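Cupin 2 conserved barrel domain protein (Desulfovibrio desulfuricans subsp. desulfuricans str. G20, PDB 2Q30) is of unknown function but folds as a small RmlC-like cupin, a double-stranded beta-helix barrel that pairs with a second copy of itself. Local coordinates at residues N10-V15 / V61-G66; E25-S30 / I35-F40; D73-A78 / G93-T98; A86-P91 / V104-P109. All blocks are in the same frame, centred on the assembly; numbering follows the deposited sequence. Where two conformers were deposited one is given.

Contact 1: N10-V15 / V61-G66; sequences NLLEAV and VLEGEG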
loop_
_atom_site.group_PDB
_atom_site.type_symbol
_atom_site.label_atom_id
_atom_site.label_comp_id
_atom_site.label_asym_id
_atom_site.label_seq_id
_atom_site.Cartn_x
_atom_site.Cartn_y
_atom_site.Cartn_z
ATOM N N ASN A 10 9.928 -5.118 5.442
ATOM C CA ASN A 10 9.544 -4.356 6.612
ATOM C C ASN A 10 10.005 -2.959 6.300
ATOM O O ASN A 10 11.094 -2.572 6.661
ATOM C CB ASN A 10 10.169 -4.946 7.864
ATOM C CG ASN A 10 9.602 -6.296 8.193
ATOM O OD1 ASN A 10 8.527 -6.662 7.719
ATOM N ND2 ASN A 10 10.316 -7.044 8.998
ATOM N N LEU A 11 9.139 -2.216 5.626
ATOM C CA LEU A 11 9.502 -0.894 5.111
ATOM C C LEU A 11 9.747 0.177 6.147
ATOM O O LEU A 11 10.346 1.177 5.812
ATOM C CB LEU A 11 8.474 -0.406 4.107
ATOM C CG LEU A 11 8.233 -1.270 2.864
ATOM C CD1 LEU A 11 7.096 -0.672 2.058
ATOM C CD2 LEU A 11 9.503 -1.358 2.013
ATOM N N LEU A 12 9.277 -0.003 7.381
ATOM C CA LEU A 12 9.560 0.963 8.470
ATOM C C LEU A 12 10.621 0.519 9.486
ATOM O O LEU A 12 10.885 1.220 10.485
ATOM C CB LEU A 12 8.260 1.332 9.181
ATOM C CG LEU A 12 7.231 2.003 8.272
ATOM C CD1 LEU A 12 5.963 2.230 9.079
ATOM C CD2 LEU A 12 7.754 3.340 7.700
ATOM N N GLU A 13 11.233 -0.635 9.233
ATOM C CA GLU A 13 12.225 -1.201 10.111
ATOM C C GLU A 13 13.497 -0.365 10.113
ATOM O O GLU A 13 14.138 -0.229 11.152
ATOM C CB GLU A 13 12.470 -2.657 9.713
ATOM C CG GLU A 13 13.392 -3.444 10.603
ATOM C CD GLU A 13 13.410 -4.915 10.192
ATOM O OE1 GLU A 13 14.383 -5.333 9.543
ATOM O OE2 GLU A 13 12.422 -5.623 10.469
ATOM N N ALA A 14 13.863 0.186 8.963
ATOM C CA ALA A 14 15.034 1.068 8.837
ATOM C C ALA A 14 14.816 1.908 7.590
ATOM O O ALA A 14 14.844 1.363 6.480
ATOM C CB ALA A 14 16.335 0.246 8.731
ATOM N N VAL A 15 14.575 3.202 7.760
ATOM C CA VAL A 15 14.313 4.091 6.634
ATOM C C VAL A 15 15.605 4.814 6.250
ATOM O O VAL A 15 16.508 4.963 7.080
ATOM C CB VAL A 15 13.107 5.041 6.895
ATOM C CG1 VAL A 15 11.878 4.201 7.287
ATOM C CG2 VAL A 15 13.407 6.085 7.977
ATOM N N VAL A 61 0.395 6.232 2.406
ATOM C CA VAL A 61 1.250 6.904 3.386
ATOM C C VAL A 61 1.475 5.899 4.523
ATOM O O VAL A 61 0.551 5.566 5.245
ATOM C CB VAL A 61 0.652 8.221 3.943
ATOM C CG1 VAL A 61 1.639 8.882 4.876
ATOM C CG2 VAL A 61 0.267 9.173 2.791
ATOM N N LEU A 62 2.712 5.446 4.655
ATOM C CA LEU A 62 3.106 4.474 5.676
ATOM C C LEU A 62 3.442 5.112 6.993
ATOM O O LEU A 62 3.220 4.517 8.033
ATOM C CB LEU A 62 4.355 3.736 5.232
ATOM C CG LEU A 62 4.329 3.044 3.883
ATOM C CD1 LEU A 62 5.731 2.516 3.598
ATOM C CD2 LEU A 62 3.283 1.944 3.879
ATOM N N GLU A 63 4.090 6.264 6.935
ATOM C CA GLU A 63 4.525 6.955 8.136
ATOM C C GLU A 63 4.615 8.419 7.845
ATOM O O GLU A 63 4.975 8.818 6.718
ATOM C CB GLU A 63 5.869 6.372 8.604
ATOM C CG GLU A 63 6.582 7.033 9.809
ATOM C CD GLU A 63 5.851 6.964 11.144
ATOM O OE1 GLU A 63 4.678 6.565 11.224
ATOM O OE2 GLU A 63 6.473 7.354 12.155
ATOM N N GLY A 64 4.252 9.220 8.850
ATOM C CA GLY A 64 4.287 10.666 8.744
ATOM C C GLY A 64 3.076 11.230 8.060
ATOM O O GLY A 64 2.124 10.495 7.746
ATOM N N GLU A 65 3.118 12.546 7.853
ATOM C CA GLU A 65 2.026 13.301 7.241
ATOM C C GLU A 65 2.552 14.149 6.119
ATOM O O GLU A 65 3.667 14.690 6.184
ATOM C CB GLU A 65 1.357 14.286 8.212
ATOM C CG GLU A 65 0.298 13.725 9.158
ATOM C CD GLU A 65 -0.763 14.796 9.578
ATOM O OE1 GLU A 65 -0.404 16.001 9.716
ATOM O OE2 GLU A 65 -1.955 14.427 9.773
ATOM N N GLY A 66 1.692 14.333 5.131
ATOM C CA GLY A 66 2.017 15.140 3.985
ATOM C C GLY A 66 0.784 15.541 3.208
ATOM O O GLY A 66 -0.324 15.667 3.770
#

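Contact 2: E25-S30 / I35-F40; sequences ELVHES and IVSFTF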
loop_
_atom_site.group_PDB
_atom_site.type_symbol
_atom_site.label_atom_id
_atom_site.label_comp_id
_atom_site.label_asym_id
_atom_site.label_seq_id
_atom_site.Cartn_x
_atom_site.Cartn_y
_atom_site.Cartn_z
ATOM N N GLU A 25 13.269 4.061 -3.531
ATOM C CA GLU A 25 13.789 2.675 -3.453
ATOM C C GLU A 25 12.832 1.709 -4.124
ATOM O O GLU A 25 11.655 1.733 -3.842
ATOM C CB GLU A 25 14.034 2.256 -1.995
ATOM C CG GLU A 25 15.133 3.047 -1.293
ATOM C CD GLU A 25 15.100 2.976 0.247
ATOM O OE1 GLU A 25 16.109 2.549 0.849
ATOM O OE2 GLU A 25 14.086 3.388 0.856
ATOM N N LEU A 26 13.359 0.842 -4.978
ATOM C CA LEU A 26 12.567 -0.159 -5.669
ATOM C C LEU A 26 12.273 -1.270 -4.689
ATOM O O LEU A 26 13.191 -1.803 -4.084
ATOM C CB LEU A 26 13.329 -0.745 -6.855
ATOM C CG LEU A 26 12.568 -1.753 -7.730
ATOM C CD1 LEU A 26 11.272 -1.130 -8.311
ATOM C CD2 LEU A 26 13.496 -2.207 -8.827
ATOM N N VAL A 27 10.995 -1.588 -4.520
ATOM C CA VAL A 27 10.571 -2.645 -3.606
ATOM C C VAL A 27 10.373 -3.899 -4.429
ATOM O O VAL A 27 10.877 -4.958 -4.080
ATOM C CB VAL A 27 9.316 -2.226 -2.805
ATOM C CG1 VAL A 27 8.749 -3.372 -1.930
ATOM C CG2 VAL A 27 9.654 -0.975 -1.951
ATOM N N HIS A 28 9.639 -3.774 -5.521
ATOM C CA HIS A 28 9.328 -4.913 -6.374
ATOM C C HIS A 28 9.037 -4.447 -7.799
ATOM O O HIS A 28 8.518 -3.332 -8.019
ATOM C CB HIS A 28 8.107 -5.628 -5.781
ATOM C CG HIS A 28 7.677 -6.845 -6.525
ATOM N ND1 HIS A 28 8.276 -8.074 -6.348
ATOM C CD2 HIS A 28 6.691 -7.029 -7.428
ATOM C CE1 HIS A 28 7.675 -8.967 -7.111
ATOM N NE2 HIS A 28 6.715 -8.358 -7.782
ATOM N N GLU A 29 9.411 -5.284 -8.759
ATOM C CA GLU A 29 9.025 -5.045 -10.123
ATOM C C GLU A 29 8.822 -6.385 -10.843
ATOM O O GLU A 29 9.679 -7.258 -10.795
ATOM C CB GLU A 29 10.043 -4.155 -10.830
ATOM C CG GLU A 29 9.563 -3.738 -12.199
ATOM C CD GLU A 29 10.423 -2.687 -12.880
ATOM O OE1 GLU A 29 11.565 -2.410 -12.413
ATOM O OE2 GLU A 29 9.939 -2.169 -13.922
ATOM N N SER A 30 7.663 -6.527 -11.474
ATOM C CA SER A 30 7.321 -7.717 -12.267
ATOM C C SER A 30 6.478 -7.250 -13.435
ATOM O O SER A 30 6.279 -6.063 -13.632
ATOM C CB SER A 30 6.497 -8.678 -11.397
ATOM O OG SER A 30 5.264 -8.075 -11.036
ATOM N N ILE A 35 6.462 -1.587 -7.556
ATOM C CA ILE A 35 6.244 -1.108 -6.219
ATOM C C ILE A 35 7.521 -0.375 -5.828
ATOM O O ILE A 35 8.609 -0.979 -5.829
ATOM C CB ILE A 35 5.945 -2.259 -5.239
ATOM C CG1 ILE A 35 4.800 -3.133 -5.741
ATOM C CG2 ILE A 35 5.603 -1.698 -3.862
ATOM C CD1 ILE A 35 4.452 -4.353 -4.810
ATOM N N VAL A 36 7.384 0.910 -5.495
ATOM C CA VAL A 36 8.508 1.749 -5.091
ATOM C C VAL A 36 8.136 2.629 -3.907
ATOM O O VAL A 36 6.982 3.077 -3.783
ATOM C CB VAL A 36 8.988 2.646 -6.269
ATOM C CG1 VAL A 36 9.714 1.811 -7.291
ATOM C CG2 VAL A 36 7.811 3.406 -6.900
ATOM N N SER A 37 9.109 2.861 -3.036
ATOM C CA SER A 37 8.919 3.689 -1.872
ATOM C C SER A 37 9.637 5.005 -2.094
ATOM O O SER A 37 10.595 5.075 -2.877
ATOM C CB SER A 37 9.413 3.021 -0.596
ATOM O OG SER A 37 10.800 2.847 -0.585
ATOM N N PHE A 38 9.136 6.033 -1.408
ATOM C CA PHE A 38 9.736 7.376 -1.392
ATOM C C PHE A 38 9.812 7.799 0.064
ATOM O O PHE A 38 8.811 7.719 0.774
ATOM C CB PHE A 38 8.938 8.350 -2.216
ATOM C CG PHE A 38 8.880 8.009 -3.674
ATOM C CD1 PHE A 38 7.879 7.192 -4.177
ATOM C CD2 PHE A 38 9.823 8.539 -4.568
ATOM C CE1 PHE A 38 7.828 6.895 -5.548
ATOM C CE2 PHE A 38 9.782 8.240 -5.914
ATOM C CZ PHE A 38 8.779 7.431 -6.416
ATOM N N THR A 39 11.013 8.151 0.527
ATOM C CA THR A 39 11.237 8.542 1.921
ATOM C C THR A 39 11.677 10.002 1.893
ATOM O O THR A 39 12.615 10.372 1.176
ATOM C CB THR A 39 12.269 7.673 2.616
ATOM O OG1 THR A 39 11.942 6.277 2.398
ATOM C CG2 THR A 39 12.307 8.002 4.112
ATOM N N PHE A 40 10.972 10.805 2.669
ATOM C CA PHE A 40 11.149 12.228 2.698
ATOM C C PHE A 40 11.476 12.726 4.074
ATOM O O PHE A 40 10.905 12.255 5.058
ATOM C CB PHE A 40 9.818 12.904 2.352
ATOM C CG PHE A 40 9.201 12.452 1.067
ATOM C CD1 PHE A 40 9.516 13.074 -0.122
ATOM C CD2 PHE A 40 8.262 11.415 1.053
ATOM C CE1 PHE A 40 8.919 12.675 -1.323
ATOM C CE2 PHE A 40 7.661 11.017 -0.143
ATOM C CZ PHE A 40 7.992 11.662 -1.326
HETATM O O HOH W 1 13.459 4.247 3.428
HETATM O O HOH W 2 12.221 5.089 0.008
#

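Contact 3: D73-A78 / G93-T98; sequences DAVIPA and GVRAVT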
loop_
_atom_site.group_PDB
_atom_site.type_symbol
_atom_site.label_atom_id
_atom_site.label_comp_id
_atom_site.label_asym_id
_atom_site.label_seq_id
_atom_site.Cartn_x
_atom_site.Cartn_y
_atom_site.Cartn_z
ATOM N N ASP A 73 -0.623 22.638 -8.502
ATOM C CA ASP A 73 -0.152 22.542 -7.129
ATOM C C ASP A 73 -1.310 22.374 -6.121
ATOM O O ASP A 73 -1.155 22.698 -4.950
ATOM C CB ASP A 73 0.722 23.763 -6.780
ATOM C CG ASP A 73 1.859 23.409 -5.866
ATOM O OD1 ASP A 73 2.672 22.561 -6.298
ATOM O OD2 ASP A 73 1.983 23.987 -4.759
ATOM N N ALA A 74 -2.442 21.831 -6.578
ATOM C CA ALA A 74 -3.625 21.620 -5.734
ATOM C C ALA A 74 -3.308 20.443 -4.816
ATOM O O ALA A 74 -2.689 19.464 -5.271
ATOM C CB ALA A 74 -4.845 21.356 -6.580
ATOM N N VAL A 75 -3.722 20.521 -3.542
ATOM C CA VAL A 75 -3.336 19.479 -2.562
ATOM C C VAL A 75 -4.484 18.786 -1.840
ATOM O O VAL A 75 -5.527 19.388 -1.609
ATOM C CB VAL A 75 -2.352 20.036 -1.487
ATOM C CG1 VAL A 75 -1.075 20.554 -2.155
ATOM C CG2 VAL A 75 -3.009 21.126 -0.644
ATOM N N ILE A 76 -4.250 17.513 -1.512
ATOM C CA ILE A 76 -5.157 16.680 -0.742
ATOM C C ILE A 76 -4.340 16.270 0.489
ATOM O O ILE A 76 -3.234 15.737 0.321
ATOM C CB ILE A 76 -5.579 15.412 -1.488
ATOM C CG1 ILE A 76 -6.334 15.769 -2.781
ATOM C CG2 ILE A 76 -6.434 14.530 -0.577
ATOM C CD1 ILE A 76 -6.748 14.536 -3.640
ATOM N N PRO A 77 -4.852 16.518 1.712
ATOM C CA PRO A 77 -4.093 16.092 2.886
ATOM C C PRO A 77 -3.825 14.597 2.844
ATOM O O PRO A 77 -4.683 13.833 2.428
ATOM C CB PRO A 77 -5.003 16.469 4.056
ATOM C CG PRO A 77 -5.799 17.612 3.546
ATOM C CD PRO A 77 -6.073 17.258 2.113
ATOM N N ALA A 78 -2.621 14.212 3.222
ATOM C CA ALA A 78 -2.164 12.843 3.140
ATOM C C ALA A 78 -1.672 12.424 4.526
ATOM O O ALA A 78 -0.469 12.335 4.771
ATOM C CB ALA A 78 -1.066 12.740 2.083
ATOM N N GLY A 93 1.976 14.130 -7.307
ATOM C CA GLY A 93 3.191 14.421 -6.581
ATOM C C GLY A 93 2.898 14.272 -5.129
ATOM O O GLY A 93 1.717 14.084 -4.729
ATOM N N VAL A 94 3.955 14.335 -4.325
ATOM C CA VAL A 94 3.820 14.163 -2.866
ATOM C C VAL A 94 4.700 15.182 -2.172
ATOM O O VAL A 94 5.824 15.350 -2.588
ATOM C CB VAL A 94 4.262 12.764 -2.434
ATOM C CG1 VAL A 94 4.192 12.631 -0.936
ATOM C CG2 VAL A 94 3.404 11.683 -3.107
ATOM N N ARG A 95 4.172 15.846 -1.140
ATOM C CA ARG A 95 4.903 16.815 -0.339
ATOM C C ARG A 95 4.866 16.333 1.102
ATOM O O ARG A 95 3.802 16.005 1.604
ATOM C CB ARG A 95 4.242 18.171 -0.472
ATOM C CG ARG A 95 5.065 19.317 0.051
ATOM C CD ARG A 95 4.360 20.616 -0.277
ATOM N NE ARG A 95 4.411 20.853 -1.708
ATOM C CZ ARG A 95 3.447 21.358 -2.482
ATOM N NH1 ARG A 95 2.231 21.661 -2.043
ATOM N NH2 ARG A 95 3.701 21.494 -3.762
ATOM N N ALA A 96 6.023 16.269 1.751
ATOM C CA ALA A 96 6.110 15.826 3.123
ATOM C C ALA A 96 6.012 17.032 4.061
ATOM O O ALA A 96 6.788 17.986 3.920
ATOM C CB ALA A 96 7.399 15.130 3.349
ATOM N N VAL A 97 5.066 16.994 5.002
ATOM C CA VAL A 97 4.960 18.017 6.056
ATOM C C VAL A 97 5.905 17.597 7.200
ATOM O O VAL A 97 6.647 18.419 7.724
ATOM C CB VAL A 97 3.502 18.231 6.534
ATOM C CG1 VAL A 97 3.473 19.119 7.788
ATOM C CG2 VAL A 97 2.654 18.844 5.390
ATOM N N THR A 98 5.819 16.330 7.608
ATOM C CA THR A 98 6.717 15.740 8.598
ATOM C C THR A 98 7.625 14.795 7.818
ATOM O O THR A 98 7.453 14.600 6.601
ATOM C CB THR A 98 5.962 14.895 9.673
ATOM O OG1 THR A 98 5.349 13.743 9.067
ATOM C CG2 THR A 98 4.894 15.694 10.397
#

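Contact 4: A86-P91 / V104-P109; sequences APISTP and VTIAPP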
loop_
_atom_site.group_PDB
_atom_site.type_symbol
_atom_site.label_atom_id
_atom_site.label_comp_id
_atom_site.label_asym_id
_atom_site.label_seq_id
_atom_site.Cartn_x
_atom_site.Cartn_y
_atom_site.Cartn_z
ATOM N N ALA A 86 -4.895 7.060 -8.635
ATOM C CA ALA A 86 -4.936 7.918 -9.797
ATOM C C ALA A 86 -4.416 7.231 -11.035
ATOM O O ALA A 86 -3.611 6.308 -10.925
ATOM C CB ALA A 86 -4.094 9.203 -9.527
ATOM N N PRO A 87 -4.910 7.658 -12.223
ATOM C CA PRO A 87 -4.275 7.205 -13.450
ATOM C C PRO A 87 -2.803 7.694 -13.462
ATOM O O PRO A 87 -2.484 8.760 -12.910
ATOM C CB PRO A 87 -5.107 7.891 -14.564
ATOM C CG PRO A 87 -6.422 8.174 -13.933
ATOM C CD PRO A 87 -6.074 8.522 -12.512
ATOM N N ILE A 88 -1.924 6.888 -14.038
ATOM C CA ILE A 88 -0.498 7.227 -14.181
ATOM C C ILE A 88 -0.300 8.530 -14.994
ATOM O O ILE A 88 0.651 9.297 -14.745
ATOM C CB ILE A 88 0.280 6.036 -14.837
ATOM C CG1 ILE A 88 0.298 4.819 -13.909
ATOM C CG2 ILE A 88 1.710 6.398 -15.166
ATOM C CD1 ILE A 88 0.702 3.544 -14.655
ATOM N N SER A 89 -1.196 8.759 -15.964
ATOM C CA SER A 89 -1.192 9.950 -16.797
ATOM C C SER A 89 -1.703 11.210 -16.080
ATOM O O SER A 89 -1.492 12.313 -16.591
ATOM C CB SER A 89 -2.000 9.698 -18.087
ATOM O OG SER A 89 -3.316 9.234 -17.799
ATOM N N THR A 90 -2.356 11.069 -14.920
ATOM C CA THR A 90 -2.847 12.221 -14.147
ATOM C C THR A 90 -1.718 12.793 -13.290
ATOM O O THR A 90 -1.119 12.040 -12.520
ATOM C CB THR A 90 -4.029 11.818 -13.262
ATOM O OG1 THR A 90 -5.105 11.421 -14.127
ATOM C CG2 THR A 90 -4.500 12.974 -12.365
ATOM N N PRO A 91 -1.423 14.119 -13.413
ATOM C CA PRO A 91 -0.340 14.719 -12.633
ATOM C C PRO A 91 -0.476 14.435 -11.158
ATOM O O PRO A 91 -1.527 14.701 -10.580
ATOM C CB PRO A 91 -0.490 16.221 -12.913
ATOM C CG PRO A 91 -1.077 16.277 -14.219
ATOM C CD PRO A 91 -2.024 15.132 -14.304
ATOM N N VAL A 104 4.345 3.300 -3.398
ATOM C CA VAL A 104 3.644 3.488 -4.642
ATOM C C VAL A 104 3.589 2.161 -5.357
ATOM O O VAL A 104 4.611 1.540 -5.499
ATOM C CB VAL A 104 4.370 4.535 -5.524
ATOM C CG1 VAL A 104 3.609 4.739 -6.882
ATOM C CG2 VAL A 104 4.510 5.835 -4.761
ATOM N N THR A 105 2.396 1.758 -5.797
ATOM C CA THR A 105 2.147 0.554 -6.594
ATOM C C THR A 105 1.541 1.038 -7.908
ATOM O O THR A 105 0.541 1.754 -7.901
ATOM C CB THR A 105 1.199 -0.443 -5.900
ATOM O OG1 THR A 105 1.785 -0.802 -4.636
ATOM C CG2 THR A 105 1.031 -1.706 -6.774
ATOM N N ILE A 106 2.167 0.652 -9.004
ATOM C CA ILE A 106 1.826 1.077 -10.356
ATOM C C ILE A 106 1.464 -0.173 -11.142
ATOM O O ILE A 106 2.268 -1.091 -11.187
ATOM C CB ILE A 106 3.036 1.783 -11.016
ATOM C CG1 ILE A 106 3.638 2.862 -10.080
ATOM C CG2 ILE A 106 2.623 2.356 -12.353
ATOM C CD1 ILE A 106 4.967 3.418 -10.569
ATOM N N ALA A 107 0.263 -0.203 -11.734
ATOM C CA ALA A 107 -0.244 -1.364 -12.510
ATOM C C ALA A 107 -1.048 -0.940 -13.749
ATOM O O ALA A 107 -1.896 -0.057 -13.646
ATOM C CB ALA A 107 -1.106 -2.245 -11.660
ATOM N N PRO A 108 -0.684 -1.447 -14.944
ATOM C CA PRO A 108 0.506 -2.248 -15.241
ATOM C C PRO A 108 1.778 -1.398 -15.000
ATOM O O PRO A 108 1.669 -0.174 -14.882
ATOM C CB PRO A 108 0.361 -2.581 -16.731
ATOM C CG PRO A 108 -1.101 -2.382 -17.027
ATOM C CD PRO A 108 -1.507 -1.241 -16.145
ATOM N N PRO A 109 2.959 -2.029 -14.894
ATOM C CA PRO A 109 4.181 -1.246 -14.654
ATOM C C PRO A 109 4.617 -0.429 -15.897
ATOM O O PRO A 109 4.316 -0.835 -17.020
ATOM C CB PRO A 109 5.219 -2.305 -14.267
ATOM C CG PRO A 109 4.593 -3.630 -14.529
ATOM C CD PRO A 109 3.228 -3.469 -15.034
#

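Contact 1: N10-V15 / V61-G66
L12 and L11 reach from the loop after strand 7-10 onto the end of strand 56-63, where a classic beta bulge interrupts one strand of the cupin barrel. The two methyls of L12 share the work: CD2 rests 3.7 Å from CB of E63, while CD1 lies 3.7 Å from the carbonyl O of L62 and so touches backbone as well as side chain. Beside it, L11 meets L62 methyl to methyl, CD1 to CD1 at 3.8 Å, the two side chains running obliquely past one another. CB of L12 points to the strand, and with CG anti to the carbonyl carbon (chi1 -61°) both methyls are set against L62 and E63. E63 instead bends at chi2 (64°), carrying its carboxylate away from the leucines; OE1 forms a salt bridge with NH1 of R80 of the second subunit.

Behind this apolar layer, a type I turn from N10 to E13 presents the leucines, closed by E13 N to N10 O at 3.2 Å. On the strand side, L62 and E63 both face K101, and this bulge turns both residues toward the loop. N10 pairs with a strand of the second subunit, continuing the sheet across the dimer interface. A side-chain bond spans the turn: N10 ND2 donates to E13 OE2 at 2.9 Å; OE2 lies close to the N10 amide plane, while ND2 meets it from above the carboxylate plane.

Contact 2: E25-S30 / I35-F40
E25 and S37 form the regular end of an antiparallel beta hairpin, strands 23-29 and 34-40, at one side of the five-stranded sheet of the cupin barrel. Backbone bonds dominate. E25 N to S37 O and S37 N to E25 O, both 2.9 Å, make the hydrogen-bonded pair; L26 and V36 follow as a non-hydrogen-bonded pair. Then V27 and H28 both face I35 in a classic beta bulge: I35 O accepts from V27 N at 2.8 Å and from H28 N at 3.0 Å, and I35 N returns a bond to H28 O.

Apolar contacts lie on both faces. The end of L26 swings toward strand 34-40, where its CD1 comes 3.6 Å from I35 O and also approaches V36, a residue modelled in two conformers. On the other face, which bears H28 and I35, CD1 of I35 approaches CB of H28; at the bulge CB of V27 meets CG2 of I35 at 3.9 Å.

Water carries the polar contact between side chains. E25 OE2 stands 3.9 Å from T39 OG1, and two waters bridge them. One donates to both oxygens; the other donates to E25 OE2 and accepts from S37 OG and T39 OG1.

With two bulge amides gripping one carbonyl, I35 O is firmly fixed, whereas the carboxylate of E25 is tied to the neighbouring strand through solvent, an attachment probably more adaptable than direct bonding.

Contact 3: D73-A78 / G93-T98
Segments 73-78 and 93-98 lie well apart in backbone, D73 and G93 being their nearest CA pair at 8.8 Å, so the long side chain of R95 has to bridge the distance. Its guanidinium meets D73 in a salt bridge on the protein surface: NH2 donates to OD1 at 2.9 Å with an N-H...O angle of 143°. The oxygen lies at the edge of the guanidinium, practically in its plane, and is approached on its syn side, somewhat out of the carboxylate plane. The two flat groups are turned 40° against each other, and the second oxygen, OD2, stands 3.2 Å from the same NH2, so this nitrogen sits before both carboxylate oxygens without a parallel, two-nitrogen pairing.

R95 leaves the strand with CG anti to its backbone N, then bends at chi3 (-70°) to bring its head near V75. There CG1 of V75 lies 3.5 Å from NH1, the two side chains crossing at about a right angle. Weak, long ion pairs to E45 and E67 give the guanidinium further acidic surroundings, which would be expected to keep it positively charged.

In the four-stranded sheet of the cupin barrel, strand 66-69 runs between 75-78 and 92-96, bonded by backbone to both. The side chains of V75 and R95 both touch V69 of that middle strand, and R95 thus reaches across it to D73, just ahead of strand 75-78.

Contact 4: A86-P91 / V104-P109
I88 and I106 supply most of the surface buried here, with P108 taking a minor part through its carbonyl O. The end of I88 projects to the strand: CD1 is modelled 3.2 Å from CG2 of I106, shorter than two methyls normally allow, so the exact spacing is doubtful. The two isoleucines cross at about a right angle, and CG2 of I106 lies beside the terminal CG1-CD1 bond of I88, not beyond its end. I88 keeps CG1 anti to its carbonyl carbon (chi1 -66°) and stays extended at chi2 (164°), which carries CD1 its full length outward. That same methyl also comes within 3.8 Å of the carbonyl O of P108, just beyond the strand and after a cis peptide bond.

In the barrel of this cupin, strands 82-87 and 100-107 are separated by strand 56-63, and L57 on that intervening strand touches I106. I88 stands immediately after the edge strand, where a type I turn from P87 to T90 begins; T90 N bonds to P87 O at 3.1 Å and closes it. The backbone of I88 is tied to H51 and G55, and its side chain also packs on H51 and on the C-terminal I110.

Overall arrangement
Contact 2 is the one built on paired strands, with backbone bonds and bridging waters; contacts 1 and 4 are apolar, each setting a loop or turn against the same five-stranded sheet, on opposite sides of the chain's centre. Contact 3 is a charged surface contact in the four-stranded sheet, where a salt bridge replaces the apolar meeting of contacts 1 and 4. Contacts 1, 2 and 4 are partly buried. Contacts 1 and 2 meet where L11 packs on V27, and V36 O lies 2.7 Å from V104 N, joining contacts 2 and 4 as neighbouring strands. F40 packs on V94 and A96, bringing the two sheets together between contacts 2 and 3. Each contact also touches the second subunit.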